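Local coordinates for putative sugar ABC transport system, substrate-binding protein (Bordetella parapertussis, PDB 5IX8) that probably binds a carbohydrate in the periplasm and hands it to a partner ABC transporter for uptake, at residues G19-H24 with Q68-L73; N28-I33 with V79-A84; G36-A41 with V46-V51; K101-G106 with Q263-E268. All coordinates share one frame; numbering follows the deposited sequence.

Interaction 1: G19-H24 with Q68-L73; sequences GVTVVH and QSFKTL
Gly-19 lies under the ring of Phe-70 where strand 17-22 passes beneath helix 60-73, within the parallel alpha/beta lobe of a type I periplasmic binding protein. The axes of 19-22 and 68-73 approach to 9.3 Å and run almost antiparallel, at 168°. With no side chain on Gly-19, the aromatic ring rests directly on the main chain. Gly-19 CA sits over one face, 3.8 Å from the centroid of the Phe-70 ring and 14° off its normal, a CH-pi contact, while Gly-19 C comes to 3.4 Å from Phe-70 CE2. The ring is brought there by a chi1 of -64°, which places CG beside the backbone N and anti to the carbonyl carbon. Val-20 joins through its main chain, N lying 3.5 Å from Phe-70 CZ at an oblique angle to the ring; its side chain goes to the other side of the sheet, onto Ile-37 of helix 28-43. Thr-21 closes the contact at the ring edge, where its N lies near the ring plane. Its hydroxyl is held by Gln-66 and Gln-63 of helix 60-73, and its methyl CG2 stands 4.3 Å from Phe-70 CE2.

Interaction 2: N28-I33 with V79-A84; sequences NFYKGI and VLSPAA
Tyr-30 and Ser-81 face each other with their CA atoms 7.9 Å apart, the first turns of helix 28-43 lying over the chain as it leaves strand 77-80. Gly-32 N bonds to Asn-28 O at 2.9 Å, a helical i to i+4 bond. Across the contact Ser-81 meets the ring by van der Waals touch: Ser-81 CB reaches Tyr-30 CE1 at 3.8 Å, approaching obliquely. Ser-81 OG lies equally near the ring, 3.8 Å from Tyr-30 CD1, but its hydrogen bond is to Ala-105 O on the neighbouring strand; chi1 of -60° sets this hydroxyl beside its own backbone N. The phenol end of Tyr-30 is likewise committed, OH bonding to the hydroxyl of Tyr-57. Within the helix Phe-29 CD2 stands 3.6 Å above the plane of the Tyr-30 ring, offset toward its rim, and His-24 meets Tyr-30 edge-to-face. One turn on, Ile-33 CD1 extends to 4.4 Å from Ser-81 OG and also lies over the rim of one face of the Phe-29 ring. Asn-28 ND2 reaches Met-233 O, just beyond a strand of the other lobe. A helix start packed on the C-terminal ends of parallel strands, probably bordering the interlobe cleft, is typical of type I periplasmic binding proteins, in which sugars are generally bound in that cleft.

Interaction 3: G36-A41 with V46-V51; sequences GIVDEA and VEVVQV
Ala-41 forms the tight end of the contact, meeting both Val-46 and Val-48 as the chain turns from helix 28-43 into strand 47-53. Val-46 N donates to Ala-41 O at 3.1 Å, a nearly straight bond (172°) with the donor tilted 25° from the carbonyl plane. The Ala-41 methyl is wedged beside this turn, CB lying 3.3 Å from Val-46 O and 3.7 Å from Val-48 CG2. Helix and strand are the second and third elements of a beta-alpha-beta crossover that starts at strand 17-22, and their axes are 8.3 Å apart at closest. Val-48 carries the packing one turn back along the helix, toward its N-terminal end: its CG2, beside the backbone N, reaches Ile-37 CG2 at 4.0 Å, the two side chains crossing at about a right angle. Ile-37 is buried beneath, against Leu-18 and against Val-262 of helix 254-270. The other branch of Val-48, CG1, turns to the looser side, where Val-38 CG2, on the helix, comes only to 4.4 Å; both valines are partly exposed, Val-48 on an edge strand of the sheet. Val-46 is also partly exposed, although Val-262 and Ile-266 pack against it.

Interaction 4: K101-G106 with Q263-E268; sequences KTISAG and QYAIRE
Lys-101 and Glu-268 close the outer end of this contact with a salt bridge. Lys-101 NZ is modelled 2.4 Å from Glu-268 OE2, so the pairing is clear but its exact length is doubtful. The lysine reaches across as an extended chain, its CD passing 3.5 Å from Glu-268 OE1, whereas the glutamate bends at chi2 (-81°), so that the two side chains cross at a slant and the carboxylate meets the lysine's end. The other oxygen, Glu-268 OE1, accepts from a water at 2.7 Å and is also hydrogen-bonded to Tyr-77 OH; the same water accepts a weak bond of 3.1 Å from Lys-101 NZ. Both carboxylate oxygens therefore have partners, and the ammonium has the water besides the acid. Strand 101-105 belongs to the parallel sheet of one lobe, and helix 254-270 packs on that sheet although it follows a strand of the other lobe, a return across the hinge characteristic of type I periplasmic binding proteins. Deeper in, the contact is apolar: Ile-103 CD1 touches Ala-265 CB at 3.9 Å. On the helix itself Arg-267 NH1 serves two acceptors of Gln-263, both in or near the guanidinium plane. Arg-267 NH1 meets Gln-263 OE1 at 3.0 Å, in the carbonyl plane on a lone pair; it also meets Gln-263 O at 3.0 Å, from 49° above that carbonyl's plane. Arg-267 NH2 goes to Glu-8 O, and Gln-263 OE1 takes a second bond from Ile-10 N. Ser-104 OG is hydrogen-bonded to Tyr-286 OH, and Tyr-264 OH to Pro-276 O.

All four contacts place helices on one parallel sheet. Interactions 1 and 2 are wholly buried and rest on aromatic rings, against bare backbone in one and a serine in the other; adjacent strands 17-22 and 77-80 tie them together. Interactions 2 and 3 share helix 28-43, its start lying near the centre of the chain and its later turns toward the sheet margin, where aliphatic packing and a single backbone bond take over. Interaction 4 alone adds a salt bridge, on its exposed side, to a small buried apolar touch. Glu-40 meets Gln-263 between interactions 3 and 4, whereas interactions 1 and 4 do not touch, their nearest atoms being about 6 Å apart.

Interaction 1: G19-H24 with Q68-L73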
loop_
_atom_site.group_PDB
_atom_site.type_symbol
_atom_site.label_atom_id
_atom_site.label_comp_id
_atom_site.label_asym_id
_atom_site.label_seq_id
_atom_site.Cartn_x
_atom_site.Cartn_y
_atom_site.Cartn_z
ATOM N N GLY A 19 -0.877 -3.283 19.234
ATOM C CA GLY A 19 -1.111 -1.859 18.985
ATOM C C GLY A 19 -0.759 -1.592 17.536
ATOM O O GLY A 19 0.251 -2.089 17.053
ATOM N N VAL A 20 -1.592 -0.795 16.855
ATOM C CA VAL A 20 -1.467 -0.544 15.416
ATOM C C VAL A 20 -1.335 0.953 15.186
ATOM O O VAL A 20 -2.173 1.727 15.662
ATOM C CB VAL A 20 -2.696 -1.064 14.643
ATOM C CG1 VAL A 20 -2.561 -0.774 13.122
ATOM C CG2 VAL A 20 -2.954 -2.542 14.933
ATOM N N THR A 21 -0.312 1.366 14.433
ATOM C CA THR A 21 -0.287 2.737 13.926
ATOM C C THR A 21 -0.021 2.747 12.422
ATOM O O THR A 21 0.933 2.130 11.942
ATOM C CB THR A 21 0.739 3.606 14.675
ATOM O OG1 THR A 21 0.779 4.889 14.066
ATOM C CG2 THR A 21 2.140 2.990 14.686
ATOM N N VAL A 22 -0.862 3.463 11.678
ATOM C CA VAL A 22 -0.716 3.583 10.236
ATOM C C VAL A 22 -0.684 5.059 9.888
ATOM O O VAL A 22 -0.881 5.914 10.749
ATOM C CB VAL A 22 -1.846 2.869 9.475
ATOM C CG1 VAL A 22 -1.757 1.337 9.666
ATOM C CG2 VAL A 22 -3.237 3.441 9.883
ATOM N N VAL A 23 -0.442 5.363 8.604
ATOM C CA VAL A 23 -0.244 6.760 8.217
ATOM C C VAL A 23 -1.547 7.540 8.339
ATOM O O VAL A 23 -1.591 8.630 8.933
ATOM C CB VAL A 23 0.325 6.870 6.785
ATOM C CG1 VAL A 23 0.537 8.364 6.434
ATOM C CG2 VAL A 23 1.637 6.088 6.668
ATOM N N HIS A 24 -2.614 7.008 7.751
ATOM C CA HIS A 24 -3.890 7.696 7.676
ATOM C C HIS A 24 -4.960 6.661 7.346
ATOM O O HIS A 24 -4.673 5.577 6.833
ATOM C CB HIS A 24 -3.854 8.834 6.630
ATOM C CG HIS A 24 -3.757 8.342 5.217
ATOM N ND1 HIS A 24 -4.838 7.819 4.534
ATOM C CD2 HIS A 24 -2.711 8.288 4.359
ATOM C CE1 HIS A 24 -4.458 7.457 3.321
ATOM N NE2 HIS A 24 -3.169 7.714 3.194
ATOM N N GLN A 68 5.705 4.584 21.545
ATOM C CA GLN A 68 6.077 4.650 22.952
ATOM C C GLN A 68 4.896 4.372 23.867
ATOM O O GLN A 68 5.041 3.672 24.879
ATOM C CB GLN A 68 6.688 6.014 23.243
ATOM C CG GLN A 68 8.087 6.100 22.666
ATOM C CD GLN A 68 9.040 5.200 23.426
ATOM O OE1 GLN A 68 8.942 5.073 24.666
ATOM N NE2 GLN A 68 9.958 4.546 22.694
ATOM N N SER A 69 3.711 4.875 23.526
ATOM C CA SER A 69 2.557 4.618 24.384
ATOM C C SER A 69 2.155 3.145 24.372
ATOM O O SER A 69 1.570 2.652 25.352
ATOM C CB SER A 69 1.378 5.487 23.968
ATOM O OG SER A 69 0.837 5.013 22.757
ATOM N N PHE A 70 2.450 2.426 23.284
ATOM C CA PHE A 70 2.183 0.988 23.279
ATOM C C PHE A 70 2.999 0.270 24.351
ATOM O O PHE A 70 2.562 -0.757 24.883
ATOM C CB PHE A 70 2.495 0.383 21.909
ATOM C CG PHE A 70 1.622 0.892 20.770
ATOM C CD1 PHE A 70 0.466 1.638 20.996
ATOM C CD2 PHE A 70 1.967 0.590 19.456
ATOM C CE1 PHE A 70 -0.315 2.080 19.929
ATOM C CE2 PHE A 70 1.186 1.011 18.397
ATOM C CZ PHE A 70 0.053 1.780 18.629
ATOM N N LYS A 71 4.182 0.793 24.676
ATOM C CA LYS A 71 5.005 0.215 25.732
ATOM C C LYS A 71 4.266 0.216 27.058
ATOM O O LYS A 71 4.264 -0.779 27.790
ATOM C CB LYS A 71 6.310 1.004 25.859
ATOM C CG LYS A 71 7.569 0.191 25.744
ATOM C CD LYS A 71 8.787 0.914 26.354
ATOM C CE LYS A 71 9.289 2.054 25.505
ATOM N NZ LYS A 71 10.591 2.620 26.035
ATOM N N THR A 72 3.646 1.348 27.387
ATOM C CA THR A 72 2.904 1.470 28.624
ATOM C C THR A 72 1.636 0.638 28.609
ATOM O O THR A 72 1.171 0.213 29.669
ATOM C CB THR A 72 2.578 2.937 28.856
ATOM O OG1 THR A 72 3.718 3.722 28.480
ATOM C CG2 THR A 72 2.229 3.174 30.300
ATOM N N LEU A 73 1.051 0.399 27.433
ATOM C CA LEU A 73 -0.175 -0.380 27.369
ATOM C C LEU A 73 0.086 -1.874 27.392
ATOM O O LEU A 73 -0.866 -2.652 27.399
ATOM C CB LEU A 73 -0.971 -0.027 26.115
ATOM C CG LEU A 73 -1.480 1.407 26.082
ATOM C CD1 LEU A 73 -1.938 1.776 24.692
ATOM C CD2 LEU A 73 -2.598 1.624 27.103
#

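Interaction 2: N28-I33 with V79-A84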
loop_
_atom_site.group_PDB
_atom_site.type_symbol
_atom_site.label_atom_id
_atom_site.label_comp_id
_atom_site.label_asym_id
_atom_site.label_seq_id
_atom_site.Cartn_x
_atom_site.Cartn_y
_atom_site.Cartn_z
ATOM N N ASN A 28 -8.736 3.196 1.053
ATOM C CA ASN A 28 -9.051 1.835 1.442
ATOM C C ASN A 28 -7.836 1.039 1.861
ATOM O O ASN A 28 -7.999 -0.104 2.307
ATOM C CB ASN A 28 -9.746 1.081 0.301
ATOM C CG ASN A 28 -11.186 1.464 0.176
ATOM O OD1 ASN A 28 -11.786 1.953 1.149
ATOM N ND2 ASN A 28 -11.764 1.269 -1.014
ATOM N N PHE A 29 -6.625 1.580 1.706
ATOM C CA PHE A 29 -5.461 0.717 1.889
ATOM C C PHE A 29 -5.140 0.536 3.364
ATOM O O PHE A 29 -5.232 -0.577 3.889
ATOM C CB PHE A 29 -4.253 1.274 1.126
ATOM C CG PHE A 29 -3.002 0.437 1.285
ATOM C CD1 PHE A 29 -2.964 -0.867 0.789
ATOM C CD2 PHE A 29 -1.896 0.922 1.981
ATOM C CE1 PHE A 29 -1.829 -1.675 0.937
ATOM C CE2 PHE A 29 -0.735 0.133 2.115
ATOM C CZ PHE A 29 -0.706 -1.170 1.588
ATOM N N TYR A 30 -4.696 1.596 4.045
ATOM C CA TYR A 30 -4.420 1.402 5.471
ATOM C C TYR A 30 -5.687 1.081 6.238
ATOM O O TYR A 30 -5.639 0.328 7.228
ATOM C CB TYR A 30 -3.757 2.638 6.099
ATOM C CG TYR A 30 -2.520 3.089 5.347
ATOM C CD1 TYR A 30 -1.339 2.336 5.374
ATOM C CD2 TYR A 30 -2.513 4.279 4.628
ATOM C CE1 TYR A 30 -0.202 2.755 4.663
ATOM C CE2 TYR A 30 -1.354 4.685 3.898
ATOM C CZ TYR A 30 -0.217 3.915 3.944
ATOM O OH TYR A 30 0.915 4.260 3.256
ATOM N N LYS A 31 -6.821 1.654 5.825
ATOM C CA LYS A 31 -8.069 1.323 6.508
ATOM C C LYS A 31 -8.412 -0.153 6.314
ATOM O O LYS A 31 -8.899 -0.811 7.238
ATOM C CB LYS A 31 -9.207 2.243 6.011
ATOM C CG LYS A 31 -10.460 2.137 6.855
ATOM C CD LYS A 31 -11.677 2.865 6.226
ATOM C CE LYS A 31 -11.370 4.289 5.988
ATOM N NZ LYS A 31 -12.493 5.049 5.355
ATOM N N GLY A 32 -8.142 -0.698 5.118
ATOM C CA GLY A 32 -8.268 -2.136 4.912
ATOM C C GLY A 32 -7.371 -2.956 5.823
ATOM O O GLY A 32 -7.795 -3.969 6.398
ATOM N N ILE A 33 -6.101 -2.569 5.932
ATOM C CA ILE A 33 -5.216 -3.281 6.844
ATOM C C ILE A 33 -5.787 -3.268 8.254
ATOM O O ILE A 33 -5.866 -4.312 8.925
ATOM C CB ILE A 33 -3.804 -2.680 6.808
ATOM C CG1 ILE A 33 -3.213 -2.810 5.407
ATOM C CG2 ILE A 33 -2.958 -3.339 7.888
ATOM C CD1 ILE A 33 -1.883 -2.111 5.279
ATOM N N VAL A 79 2.231 -2.863 15.342
ATOM C CA VAL A 79 2.071 -3.011 13.898
ATOM C C VAL A 79 2.201 -1.623 13.287
ATOM O O VAL A 79 1.499 -0.703 13.704
ATOM C CB VAL A 79 0.706 -3.635 13.553
ATOM C CG1 VAL A 79 0.517 -3.744 12.027
ATOM C CG2 VAL A 79 0.548 -4.981 14.251
ATOM N N LEU A 80 3.104 -1.465 12.319
ATOM C CA LEU A 80 3.555 -0.155 11.873
ATOM C C LEU A 80 3.454 -0.041 10.356
ATOM O O LEU A 80 4.054 -0.843 9.636
ATOM C CB LEU A 80 5.010 0.077 12.311
ATOM C CG LEU A 80 5.683 1.308 11.713
ATOM C CD1 LEU A 80 4.928 2.584 12.163
ATOM C CD2 LEU A 80 7.185 1.305 12.118
ATOM N N SER A 81 2.705 0.958 9.884
ATOM C CA SER A 81 2.830 1.495 8.524
ATOM C C SER A 81 3.390 2.896 8.670
ATOM O O SER A 81 2.673 3.781 9.154
ATOM C CB SER A 81 1.481 1.543 7.805
ATOM O OG SER A 81 0.891 0.267 7.691
ATOM N N PRO A 82 4.636 3.154 8.281
ATOM C CA PRO A 82 5.302 4.392 8.709
ATOM C C PRO A 82 5.001 5.592 7.820
ATOM O O PRO A 82 4.769 5.477 6.616
ATOM C CB PRO A 82 6.791 4.018 8.628
ATOM C CG PRO A 82 6.833 3.082 7.432
ATOM C CD PRO A 82 5.542 2.261 7.531
ATOM N N ALA A 83 5.046 6.765 8.436
ATOM C CA ALA A 83 4.830 8.020 7.720
ATOM C C ALA A 83 6.064 8.493 6.956
ATOM O O ALA A 83 6.000 9.510 6.255
ATOM C CB ALA A 83 4.382 9.110 8.688
ATOM N N ALA A 84 7.181 7.808 7.108
ATOM C CA ALA A 84 8.383 8.051 6.327
ATOM C C ALA A 84 9.173 6.761 6.342
ATOM O O ALA A 84 9.025 5.944 7.255
ATOM C CB ALA A 84 9.240 9.172 6.912
#

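Interaction 3: G36-A41 with V46-V51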
loop_
_atom_site.group_PDB
_atom_site.type_symbol
_atom_site.label_atom_id
_atom_site.label_comp_id
_atom_site.label_asym_id
_atom_site.label_seq_id
_atom_site.Cartn_x
_atom_site.Cartn_y
_atom_site.Cartn_z
ATOM N N GLY A 36 -8.727 -5.591 8.474
ATOM C CA GLY A 36 -8.312 -6.993 8.463
ATOM C C GLY A 36 -7.747 -7.413 9.798
ATOM O O GLY A 36 -8.031 -8.512 10.289
ATOM N N ILE A 37 -6.975 -6.522 10.436
ATOM C CA ILE A 37 -6.449 -6.849 11.762
ATOM C C ILE A 37 -7.582 -6.995 12.775
ATOM O O ILE A 37 -7.638 -7.970 13.541
ATOM C CB ILE A 37 -5.441 -5.778 12.214
ATOM C CG1 ILE A 37 -4.185 -5.846 11.321
ATOM C CG2 ILE A 37 -5.065 -6.001 13.684
ATOM C CD1 ILE A 37 -3.193 -4.707 11.635
ATOM N N VAL A 38 -8.466 -6.001 12.832
ATOM C CA VAL A 38 -9.542 -6.002 13.837
ATOM C C VAL A 38 -10.483 -7.186 13.633
ATOM O O VAL A 38 -10.846 -7.907 14.582
ATOM C CB VAL A 38 -10.292 -4.663 13.776
ATOM C CG1 VAL A 38 -11.586 -4.752 14.601
ATOM C CG2 VAL A 38 -9.383 -3.565 14.279
ATOM N N ASP A 39 -10.896 -7.419 12.390
ATOM C CA ASP A 39 -11.832 -8.505 12.164
ATOM C C ASP A 39 -11.178 -9.873 12.352
ATOM O O ASP A 39 -11.819 -10.809 12.845
ATOM C CB ASP A 39 -12.449 -8.399 10.775
ATOM C CG ASP A 39 -13.521 -9.421 10.591
ATOM O OD1 ASP A 39 -14.566 -9.268 11.274
ATOM O OD2 ASP A 39 -13.310 -10.385 9.818
ATOM N N GLU A 40 -9.921 -10.029 11.955
ATOM C CA GLU A 40 -9.285 -11.313 12.209
ATOM C C GLU A 40 -9.044 -11.510 13.698
ATOM O O GLU A 40 -9.141 -12.635 14.200
ATOM C CB GLU A 40 -7.973 -11.411 11.413
ATOM C CG GLU A 40 -7.464 -12.843 11.370
ATOM C CD GLU A 40 -8.331 -13.771 10.530
ATOM O OE1 GLU A 40 -9.185 -13.312 9.724
ATOM O OE2 GLU A 40 -8.116 -14.998 10.648
ATOM N N ALA A 41 -8.739 -10.436 14.432
ATOM C CA ALA A 41 -8.475 -10.599 15.863
ATOM C C ALA A 41 -9.695 -11.132 16.595
ATOM O O ALA A 41 -9.559 -11.968 17.507
ATOM C CB ALA A 41 -8.022 -9.281 16.490
ATOM N N VAL A 46 -7.477 -12.460 19.817
ATOM C CA VAL A 46 -6.401 -11.476 19.859
ATOM C C VAL A 46 -7.027 -10.143 20.209
ATOM O O VAL A 46 -8.126 -9.820 19.730
ATOM C CB VAL A 46 -5.641 -11.398 18.516
ATOM C CG1 VAL A 46 -4.713 -10.183 18.484
ATOM C CG2 VAL A 46 -4.838 -12.710 18.324
ATOM N N GLU A 47 -6.345 -9.367 21.055
ATOM C CA GLU A 47 -6.851 -8.066 21.478
ATOM C C GLU A 47 -6.123 -6.962 20.726
ATOM O O GLU A 47 -4.886 -6.914 20.727
ATOM C CB GLU A 47 -6.652 -7.881 22.979
ATOM C CG GLU A 47 -7.192 -6.588 23.505
ATOM C CD GLU A 47 -6.921 -6.415 24.986
ATOM O OE1 GLU A 47 -6.485 -7.389 25.630
ATOM O OE2 GLU A 47 -7.138 -5.303 25.508
ATOM N N VAL A 48 -6.881 -6.083 20.080
ATOM C CA VAL A 48 -6.330 -4.883 19.464
ATOM C C VAL A 48 -6.571 -3.752 20.447
ATOM O O VAL A 48 -7.714 -3.334 20.670
ATOM C CB VAL A 48 -6.974 -4.597 18.108
ATOM C CG1 VAL A 48 -6.367 -3.314 17.463
ATOM C CG2 VAL A 48 -6.840 -5.847 17.214
ATOM N N VAL A 49 -5.496 -3.283 21.072
ATOM C CA VAL A 49 -5.657 -2.304 22.145
ATOM C C VAL A 49 -5.913 -0.909 21.592
ATOM O O VAL A 49 -6.666 -0.117 22.181
ATOM C CB VAL A 49 -4.412 -2.320 23.037
ATOM C CG1 VAL A 49 -4.490 -1.223 24.084
ATOM C CG2 VAL A 49 -4.281 -3.677 23.655
ATOM N N GLN A 50 -5.311 -0.587 20.460
ATOM C CA GLN A 50 -5.438 0.753 19.927
ATOM C C GLN A 50 -5.087 0.709 18.456
ATOM O O GLN A 50 -4.171 -0.022 18.063
ATOM C CB GLN A 50 -4.504 1.704 20.680
ATOM C CG GLN A 50 -4.705 3.124 20.331
ATOM C CD GLN A 50 -3.817 4.015 21.152
ATOM O OE1 GLN A 50 -2.726 4.371 20.726
ATOM N NE2 GLN A 50 -4.281 4.386 22.342
ATOM N N VAL A 51 -5.815 1.486 17.659
ATOM C CA VAL A 51 -5.415 1.836 16.301
ATOM C C VAL A 51 -5.205 3.338 16.273
ATOM O O VAL A 51 -6.109 4.103 16.638
ATOM C CB VAL A 51 -6.455 1.416 15.263
ATOM C CG1 VAL A 51 -5.967 1.803 13.885
ATOM C CG2 VAL A 51 -6.724 -0.080 15.347
#

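Interaction 4: K101-G106 with Q263-E268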
loop_
_atom_site.group_PDB
_atom_site.type_symbol
_atom_site.label_atom_id
_atom_site.label_comp_id
_atom_site.label_asym_id
_atom_site.label_seq_id
_atom_site.Cartn_x
_atom_site.Cartn_y
_atom_site.Cartn_z
ATOM N N LYS A 101 7.868 -6.744 19.919
ATOM C CA LYS A 101 8.307 -6.899 18.539
ATOM C C LYS A 101 7.440 -6.025 17.642
ATOM O O LYS A 101 6.281 -5.729 17.963
ATOM C CB LYS A 101 8.222 -8.371 18.106
ATOM C CG LYS A 101 9.178 -9.211 18.885
ATOM C CD LYS A 101 9.134 -10.668 18.455
ATOM C CE LYS A 101 10.138 -11.482 19.274
ATOM N NZ LYS A 101 10.436 -12.753 18.574
ATOM N N THR A 102 8.017 -5.577 16.533
ATOM C CA THR A 102 7.328 -4.679 15.617
ATOM C C THR A 102 7.118 -5.397 14.293
ATOM O O THR A 102 8.048 -6.007 13.752
ATOM C CB THR A 102 8.112 -3.375 15.401
ATOM O OG1 THR A 102 8.219 -2.691 16.652
ATOM C CG2 THR A 102 7.337 -2.462 14.468
ATOM N N ILE A 103 5.892 -5.335 13.794
ATOM C CA ILE A 103 5.506 -5.949 12.532
ATOM C C ILE A 103 5.298 -4.840 11.516
ATOM O O ILE A 103 4.547 -3.889 11.770
ATOM C CB ILE A 103 4.221 -6.784 12.692
ATOM C CG1 ILE A 103 4.451 -7.894 13.736
ATOM C CG2 ILE A 103 3.736 -7.351 11.326
ATOM C CD1 ILE A 103 3.134 -8.581 14.231
ATOM N N SER A 104 5.920 -4.985 10.354
ATOM C CA SER A 104 5.745 -4.037 9.251
ATOM C C SER A 104 4.487 -4.387 8.474
ATOM O O SER A 104 4.301 -5.551 8.098
ATOM C CB SER A 104 6.976 -4.120 8.332
ATOM O OG SER A 104 6.772 -3.500 7.068
ATOM N N ALA A 105 3.609 -3.394 8.236
ATOM C CA ALA A 105 2.360 -3.625 7.514
ATOM C C ALA A 105 2.288 -2.787 6.247
ATOM O O ALA A 105 2.442 -1.560 6.301
ATOM C CB ALA A 105 1.168 -3.303 8.413
ATOM N N GLY A 106 2.033 -3.452 5.105
ATOM C CA GLY A 106 1.651 -2.783 3.865
ATOM C C GLY A 106 2.750 -2.134 3.046
ATOM O O GLY A 106 2.743 -2.236 1.818
ATOM N N GLN A 263 -2.586 -13.721 11.880
ATOM C CA GLN A 263 -2.276 -15.152 11.864
ATOM C C GLN A 263 -0.777 -15.409 12.022
ATOM O O GLN A 263 -0.373 -16.406 12.649
ATOM C CB GLN A 263 -2.804 -15.793 10.576
ATOM C CG GLN A 263 -4.344 -15.849 10.572
ATOM C CD GLN A 263 -4.861 -16.805 11.638
ATOM O OE1 GLN A 263 -4.170 -17.745 12.010
ATOM N NE2 GLN A 263 -6.064 -16.558 12.152
ATOM N N TYR A 264 0.059 -14.529 11.456
ATOM C CA TYR A 264 1.503 -14.662 11.622
ATOM C C TYR A 264 1.916 -14.345 13.052
ATOM O O TYR A 264 2.790 -15.032 13.623
ATOM C CB TYR A 264 2.254 -13.726 10.648
ATOM C CG TYR A 264 2.431 -14.230 9.223
ATOM C CD1 TYR A 264 1.329 -14.606 8.437
ATOM C CD2 TYR A 264 3.711 -14.320 8.666
ATOM C CE1 TYR A 264 1.506 -15.075 7.153
ATOM C CE2 TYR A 264 3.912 -14.782 7.360
ATOM C CZ TYR A 264 2.813 -15.159 6.613
ATOM O OH TYR A 264 3.005 -15.613 5.328
ATOM N N ALA A 265 1.312 -13.294 13.638
ATOM C CA ALA A 265 1.671 -12.905 15.008
ATOM C C ALA A 265 1.357 -14.021 16.008
ATOM O O ALA A 265 2.146 -14.260 16.943
ATOM C CB ALA A 265 0.953 -11.611 15.415
ATOM N N ILE A 266 0.210 -14.704 15.852
ATOM C CA ILE A 266 -0.118 -15.778 16.801
ATOM C C ILE A 266 0.944 -16.855 16.751
ATOM O O ILE A 266 1.396 -17.365 17.794
ATOM C CB ILE A 266 -1.500 -16.383 16.503
ATOM C CG1 ILE A 266 -2.611 -15.364 16.733
ATOM C CG2 ILE A 266 -1.753 -17.607 17.384
ATOM C CD1 ILE A 266 -3.949 -15.777 16.106
ATOM N N ARG A 267 1.360 -17.218 15.537
ATOM C CA ARG A 267 2.374 -18.251 15.379
ATOM C C ARG A 267 3.695 -17.806 15.967
ATOM O O ARG A 267 4.357 -18.574 16.679
ATOM C CB ARG A 267 2.502 -18.603 13.893
ATOM C CG ARG A 267 1.284 -19.420 13.451
ATOM C CD ARG A 267 1.250 -19.499 11.938
ATOM N NE ARG A 267 0.259 -20.491 11.518
ATOM C CZ ARG A 267 -1.033 -20.239 11.390
ATOM N NH1 ARG A 267 -1.521 -19.002 11.585
ATOM N NH2 ARG A 267 -1.818 -21.228 11.030
ATOM N N GLU A 268 4.115 -16.575 15.670
ATOM C CA GLU A 268 5.382 -16.086 16.226
ATOM C C GLU A 268 5.335 -16.112 17.747
ATOM O O GLU A 268 6.263 -16.599 18.407
ATOM C CB GLU A 268 5.656 -14.671 15.720
ATOM C CG GLU A 268 7.144 -14.308 15.604
ATOM C CD GLU A 268 7.786 -13.905 16.925
ATOM O OE1 GLU A 268 7.068 -13.453 17.852
ATOM O OE2 GLU A 268 9.037 -14.032 17.030
HETATM O O HOH W 1 8.042 -13.467 20.355
#